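Local coordinates for NTF2-like Protein (PDB 3DMC), which is of unknown function but belongs to the SnoaL-like branch of the NTF2 superfamily, whose cone-shaped fold often encloses a ligand-binding or catalytic pocket, at residues G17-E29 with F64-I77. Residues are numbered along the deposited sequence; the frame is centred on the assembly and turned at random.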
loop_
_atom_site.group_PDB
_atom_site.type_symbol
_atom_site.label_atom_id
_atom_site.label_comp_id
_atom_site.label_asym_id
_atom_site.label_seq_id
_atom_site.Cartn_x
_atom_site.Cartn_y
_atom_site.Cartn_z
ATOM N N GLY A 17 -16.881 -4.087 -2.576
ATOM C CA GLY A 17 -15.921 -4.187 -3.690
ATOM C C GLY A 17 -14.865 -5.244 -3.458
ATOM O O GLY A 17 -14.512 -6.007 -4.386
ATOM N N PHE A 18 -14.392 -5.325 -2.218
ATOM C CA PHE A 18 -13.309 -6.261 -1.891
ATOM C C PHE A 18 -13.834 -7.696 -1.950
ATOM O O PHE A 18 -13.155 -8.605 -2.391
ATOM C CB PHE A 18 -12.632 -5.981 -0.558
ATOM C CG PHE A 18 -11.257 -6.558 -0.480
ATOM C CD1 PHE A 18 -10.230 -6.007 -1.242
ATOM C CD2 PHE A 18 -10.993 -7.662 0.303
ATOM C CE1 PHE A 18 -8.960 -6.534 -1.193
ATOM C CE2 PHE A 18 -9.714 -8.211 0.344
ATOM C CZ PHE A 18 -8.695 -7.629 -0.413
ATOM N N GLU A 19 -15.090 -7.880 -1.565
ATOM C CA GLU A 19 -15.719 -9.204 -1.728
ATOM C C GLU A 19 -15.736 -9.603 -3.197
ATOM O O GLU A 19 -15.381 -10.705 -3.543
ATOM C CB GLU A 19 -17.154 -9.188 -1.196
ATOM C CG GLU A 19 -17.217 -9.135 0.297
ATOM C CD GLU A 19 -17.022 -10.483 0.945
ATOM O OE1 GLU A 19 -17.774 -11.424 0.621
ATOM O OE2 GLU A 19 -16.097 -10.615 1.774
ATOM N N PHE A 20 -16.170 -8.701 -4.070
ATOM C CA PHE A 20 -16.246 -9.017 -5.509
ATOM C C PHE A 20 -14.848 -9.190 -6.125
ATOM O O PHE A 20 -14.656 -9.967 -7.069
ATOM C CB PHE A 20 -17.109 -8.031 -6.325
ATOM C CG PHE A 20 -18.562 -8.081 -5.942
ATOM C CD1 PHE A 20 -19.105 -9.263 -5.507
ATOM C CD2 PHE A 20 -19.367 -6.958 -5.986
ATOM C CE1 PHE A 20 -20.438 -9.347 -5.116
ATOM C CE2 PHE A 20 -20.708 -7.033 -5.597
ATOM C CZ PHE A 20 -21.232 -8.238 -5.160
ATOM N N PHE A 21 -13.876 -8.506 -5.533
ATOM C CA PHE A 21 -12.466 -8.584 -5.977
ATOM C C PHE A 21 -11.906 -9.965 -5.581
ATOM O O PHE A 21 -11.279 -10.669 -6.373
ATOM C CB PHE A 21 -11.667 -7.444 -5.330
ATOM C CG PHE A 21 -10.203 -7.475 -5.595
ATOM C CD1 PHE A 21 -9.655 -6.992 -6.786
ATOM C CD2 PHE A 21 -9.340 -7.897 -4.598
ATOM C CE1 PHE A 21 -8.256 -6.982 -6.978
ATOM C CE2 PHE A 21 -7.965 -7.881 -4.788
ATOM C CZ PHE A 21 -7.432 -7.437 -5.947
ATOM N N THR A 22 -12.249 -10.382 -4.371
ATOM C CA THR A 22 -11.859 -11.700 -3.863
ATOM C C THR A 22 -12.404 -12.768 -4.820
ATOM O O THR A 22 -11.700 -13.683 -5.241
ATOM C CB THR A 22 -12.380 -11.923 -2.415
ATOM O OG1 THR A 22 -11.699 -11.025 -1.528
ATOM C CG2 THR A 22 -12.195 -13.389 -1.942
ATOM N N GLN A 23 -13.682 -12.610 -5.142
ATOM C CA GLN A 23 -14.400 -13.571 -6.010
ATOM C C GLN A 23 -13.770 -13.627 -7.421
ATOM O O GLN A 23 -13.590 -14.694 -8.014
ATOM C CB GLN A 23 -15.877 -13.205 -6.090
ATOM C CG GLN A 23 -16.672 -14.108 -6.983
ATOM C CD GLN A 23 -18.157 -13.801 -6.946
ATOM O OE1 GLN A 23 -18.614 -13.003 -6.130
ATOM N NE2 GLN A 23 -18.916 -14.452 -7.821
ATOM N N GLY A 24 -13.372 -12.461 -7.920
ATOM C CA GLY A 24 -12.755 -12.370 -9.224
ATOM C C GLY A 24 -11.423 -13.070 -9.237
ATOM O O GLY A 24 -11.079 -13.802 -10.161
ATOM N N LEU A 25 -10.659 -12.879 -8.167
ATOM C CA LEU A 25 -9.362 -13.504 -8.090
ATOM C C LEU A 25 -9.521 -15.019 -8.032
ATOM O O LEU A 25 -8.760 -15.741 -8.628
ATOM C CB LEU A 25 -8.619 -13.068 -6.849
ATOM C CG LEU A 25 -8.052 -11.656 -6.937
ATOM C CD1 LEU A 25 -7.352 -11.369 -5.602
ATOM C CD2 LEU A 25 -7.058 -11.580 -8.106
ATOM N N ALA A 26 -10.503 -15.487 -7.269
ATOM C CA ALA A 26 -10.623 -16.943 -6.995
ATOM C C ALA A 26 -11.220 -17.674 -8.180
ATOM O O ALA A 26 -10.979 -18.853 -8.388
ATOM C CB ALA A 26 -11.475 -17.210 -5.748
ATOM N N THR A 27 -12.031 -16.967 -8.943
ATOM C CA THR A 27 -12.903 -17.605 -9.962
ATOM C C THR A 27 -12.722 -17.120 -11.399
ATOM O O THR A 27 -13.117 -17.797 -12.343
ATOM C CB THR A 27 -14.408 -17.428 -9.636
ATOM O OG1 THR A 27 -14.797 -16.072 -9.844
ATOM C CG2 THR A 27 -14.735 -17.899 -8.217
ATOM N N GLY A 28 -12.165 -15.932 -11.545
ATOM C CA GLY A 28 -11.903 -15.316 -12.839
ATOM C C GLY A 28 -13.140 -14.660 -13.421
ATOM O O GLY A 28 -13.170 -14.199 -14.558
ATOM N N GLU A 29 -14.182 -14.639 -12.612
ATOM C CA GLU A 29 -15.424 -13.937 -12.967
ATOM C C GLU A 29 -15.457 -12.552 -12.326
ATOM O O GLU A 29 -15.592 -12.406 -11.104
ATOM C CB GLU A 29 -16.645 -14.729 -12.505
ATOM C CG GLU A 29 -16.713 -16.107 -13.095
ATOM C CD GLU A 29 -17.047 -16.058 -14.559
ATOM O OE1 GLU A 29 -17.760 -15.112 -14.971
ATOM O OE2 GLU A 29 -16.595 -16.958 -15.301
ATOM N N PHE A 64 -8.325 -7.105 -15.703
ATOM C CA PHE A 64 -8.727 -8.158 -14.743
ATOM C C PHE A 64 -8.753 -9.539 -15.425
ATOM O O PHE A 64 -8.406 -10.555 -14.834
ATOM C CB PHE A 64 -10.035 -7.769 -14.057
ATOM C CG PHE A 64 -9.847 -6.679 -13.048
ATOM C CD1 PHE A 64 -9.005 -6.880 -11.960
ATOM C CD2 PHE A 64 -10.453 -5.454 -13.189
ATOM C CE1 PHE A 64 -8.804 -5.871 -11.007
ATOM C CE2 PHE A 64 -10.238 -4.446 -12.244
ATOM C CZ PHE A 64 -9.408 -4.668 -11.156
ATOM N N THR A 65 -9.136 -9.542 -16.697
ATOM C CA THR A 65 -9.079 -10.763 -17.488
ATOM C C THR A 65 -7.646 -11.278 -17.616
ATOM O O THR A 65 -7.367 -12.474 -17.515
ATOM C CB THR A 65 -9.674 -10.553 -18.891
ATOM O OG1 THR A 65 -11.047 -10.165 -18.758
ATOM C CG2 THR A 65 -9.567 -11.810 -19.693
ATOM N N TYR A 66 -6.753 -10.321 -17.780
ATOM C CA TYR A 66 -5.322 -10.569 -17.932
ATOM C C TYR A 66 -4.777 -11.150 -16.652
ATOM O O TYR A 66 -3.973 -12.074 -16.659
ATOM C CB TYR A 66 -4.585 -9.269 -18.288
ATOM C CG TYR A 66 -3.076 -9.395 -18.244
ATOM C CD1 TYR A 66 -2.408 -10.215 -19.150
ATOM C CD2 TYR A 66 -2.320 -8.704 -17.305
ATOM C CE1 TYR A 66 -1.029 -10.349 -19.123
ATOM C CE2 TYR A 66 -0.936 -8.820 -17.276
ATOM C CZ TYR A 66 -0.296 -9.647 -18.185
ATOM O OH TYR A 66 1.081 -9.789 -18.166
ATOM N N VAL A 67 -5.229 -10.589 -15.548
ATOM C CA VAL A 67 -4.748 -11.035 -14.223
ATOM C C VAL A 67 -5.080 -12.506 -14.072
ATOM O O VAL A 67 -4.248 -13.310 -13.660
ATOM C CB VAL A 67 -5.357 -10.213 -13.079
ATOM C CG1 VAL A 67 -5.219 -10.988 -11.727
ATOM C CG2 VAL A 67 -4.706 -8.818 -13.027
ATOM N N SER A 68 -6.314 -12.858 -14.414
ATOM C CA SER A 68 -6.822 -14.223 -14.193
ATOM C C SER A 68 -6.361 -15.259 -15.243
ATOM O O SER A 68 -6.384 -16.455 -14.998
ATOM C CB SER A 68 -8.352 -14.236 -14.115
ATOM O OG SER A 68 -8.808 -13.613 -12.924
ATOM N N GLU A 69 -5.912 -14.785 -16.396
ATOM C CA GLU A 69 -5.663 -15.689 -17.529
ATOM C C GLU A 69 -4.662 -16.803 -17.223
ATOM O O GLU A 69 -4.776 -17.906 -17.761
ATOM C CB GLU A 69 -5.216 -14.920 -18.785
ATOM C CG GLU A 69 -3.761 -14.526 -18.747
ATOM C CD GLU A 69 -3.288 -13.985 -20.087
ATOM O OE1 GLU A 69 -4.162 -13.548 -20.868
ATOM O OE2 GLU A 69 -2.066 -13.992 -20.366
ATOM N N SER A 70 -3.688 -16.529 -16.370
ATOM C CA SER A 70 -2.613 -17.511 -16.121
ATOM C C SER A 70 -2.744 -18.184 -14.769
ATOM O O SER A 70 -1.992 -19.094 -14.415
ATOM C CB SER A 70 -1.226 -16.890 -16.295
ATOM O OG SER A 70 -1.002 -16.572 -17.662
ATOM N N PHE A 71 -3.773 -17.795 -14.045
ATOM C CA PHE A 71 -4.103 -18.528 -12.815
ATOM C C PHE A 71 -5.272 -19.466 -13.034
ATOM O O PHE A 71 -6.442 -19.127 -12.782
ATOM C CB PHE A 71 -4.376 -17.566 -11.678
ATOM C CG PHE A 71 -3.138 -16.856 -11.221
ATOM C CD1 PHE A 71 -2.696 -15.719 -11.874
ATOM C CD2 PHE A 71 -2.348 -17.395 -10.209
ATOM C CE1 PHE A 71 -1.519 -15.078 -11.457
ATOM C CE2 PHE A 71 -1.182 -16.757 -9.809
ATOM C CZ PHE A 71 -0.769 -15.607 -10.442
ATOM N N HIS A 72 -4.935 -20.648 -13.538
ATOM C CA HIS A 72 -5.965 -21.548 -14.049
ATOM C C HIS A 72 -6.936 -22.007 -12.969
ATOM O O HIS A 72 -8.072 -22.366 -13.259
ATOM C CB HIS A 72 -5.346 -22.727 -14.771
ATOM C CG HIS A 72 -4.642 -22.330 -16.032
ATOM N ND1 HIS A 72 -3.544 -23.005 -16.522
ATOM C CD2 HIS A 72 -4.870 -21.304 -16.886
ATOM C CE1 HIS A 72 -3.138 -22.419 -17.636
ATOM N NE2 HIS A 72 -3.920 -21.380 -17.874
ATOM N N THR A 73 -6.504 -21.966 -11.725
ATOM C CA THR A 73 -7.402 -22.294 -10.620
ATOM C C THR A 73 -7.549 -21.142 -9.623
ATOM O O THR A 73 -8.003 -21.333 -8.495
ATOM C CB THR A 73 -6.985 -23.546 -9.907
ATOM O OG1 THR A 73 -5.603 -23.467 -9.511
ATOM C CG2 THR A 73 -7.215 -24.752 -10.842
ATOM N N GLY A 74 -7.186 -19.958 -10.111
ATOM C CA GLY A 74 -7.311 -18.705 -9.371
ATOM C C GLY A 74 -6.220 -18.378 -8.367
ATOM O O GLY A 74 -5.233 -19.071 -8.201
ATOM N N ILE A 75 -6.466 -17.244 -7.728
ATOM C CA ILE A 75 -5.679 -16.700 -6.610
ATOM C C ILE A 75 -6.569 -16.635 -5.383
ATOM O O ILE A 75 -7.727 -16.219 -5.454
ATOM C CB ILE A 75 -5.158 -15.294 -6.886
ATOM C CG1 ILE A 75 -4.086 -15.334 -7.971
ATOM C CG2 ILE A 75 -4.559 -14.628 -5.611
ATOM C CD1 ILE A 75 -3.822 -13.991 -8.584
ATOM N N GLN A 76 -6.015 -17.120 -4.289
ATOM C CA GLN A 76 -6.657 -17.093 -2.969
ATOM C C GLN A 76 -6.085 -15.951 -2.123
ATOM O O GLN A 76 -4.865 -15.645 -2.166
ATOM C CB GLN A 76 -6.442 -18.394 -2.201
ATOM C CG GLN A 76 -7.314 -19.555 -2.693
ATOM C CD GLN A 76 -8.794 -19.298 -2.510
ATOM O OE1 GLN A 76 -9.244 -18.923 -1.431
ATOM N NE2 GLN A 76 -9.567 -19.470 -3.598
ATOM N N ILE A 77 -6.968 -15.354 -1.347
ATOM C CA ILE A 77 -6.577 -14.388 -0.317
ATOM C C ILE A 77 -6.440 -15.153 0.983
ATOM O O ILE A 77 -7.426 -15.616 1.573
ATOM C CB ILE A 77 -7.546 -13.172 -0.214
ATOM C CG1 ILE A 77 -7.442 -12.346 -1.485
ATOM C CG2 ILE A 77 -7.209 -12.290 0.991
ATOM C CD1 ILE A 77 -8.226 -11.040 -1.441
HETATM O O HOH W 1 -9.606 -15.005 -3.816
HETATM O O HOH W 2 -8.078 -15.481 -11.307
#
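Ile-77 sets its CD1 methyl against both Phe-18 and Thr-22, 3.6 Å from Phe-18 CZ; ring and isoleucine approach from opposite directions, the methyl oblique to the ring. Having CG anti to its backbone N (chi1 -158°) carries the Phe-18 ring there. Thr-22 crosses Ile-77 at about a right angle, its OG1 3.5 Å from that CD1 while bonding back to Phe-18 O. A valine in place of Thr-22 would probably leave Phe-18 O without this second grip. Leu-25 spreads its methyls: CD2 lies 4.1 Å from both Ile-75 CD1 and Val-67 CG1, CD1 beside Ile-77. The one direct hydrogen bond, Ile-75 N to Leu-25 O at 2.9 Å, is nearly straight, its donor well above the carbonyl plane. One water donates to Leu-25 O and joins it to Ser-68 OG, which Trp-30 holds too; another links Thr-22 O and Ile-75 O. Phe-64 CE1 arrives at the Phe-21 ring edge. Helix 17-27 thus runs obliquely antiparallel (144°) to residues 75-77 of 75-85, the outermost strand of this chain's sheet, with helix 57-69 alongside and Phe-92 and Phe-94 of strand 89-100 against Phe-18: helices packed on a curved sheet, as in the NTF2-like cone fold.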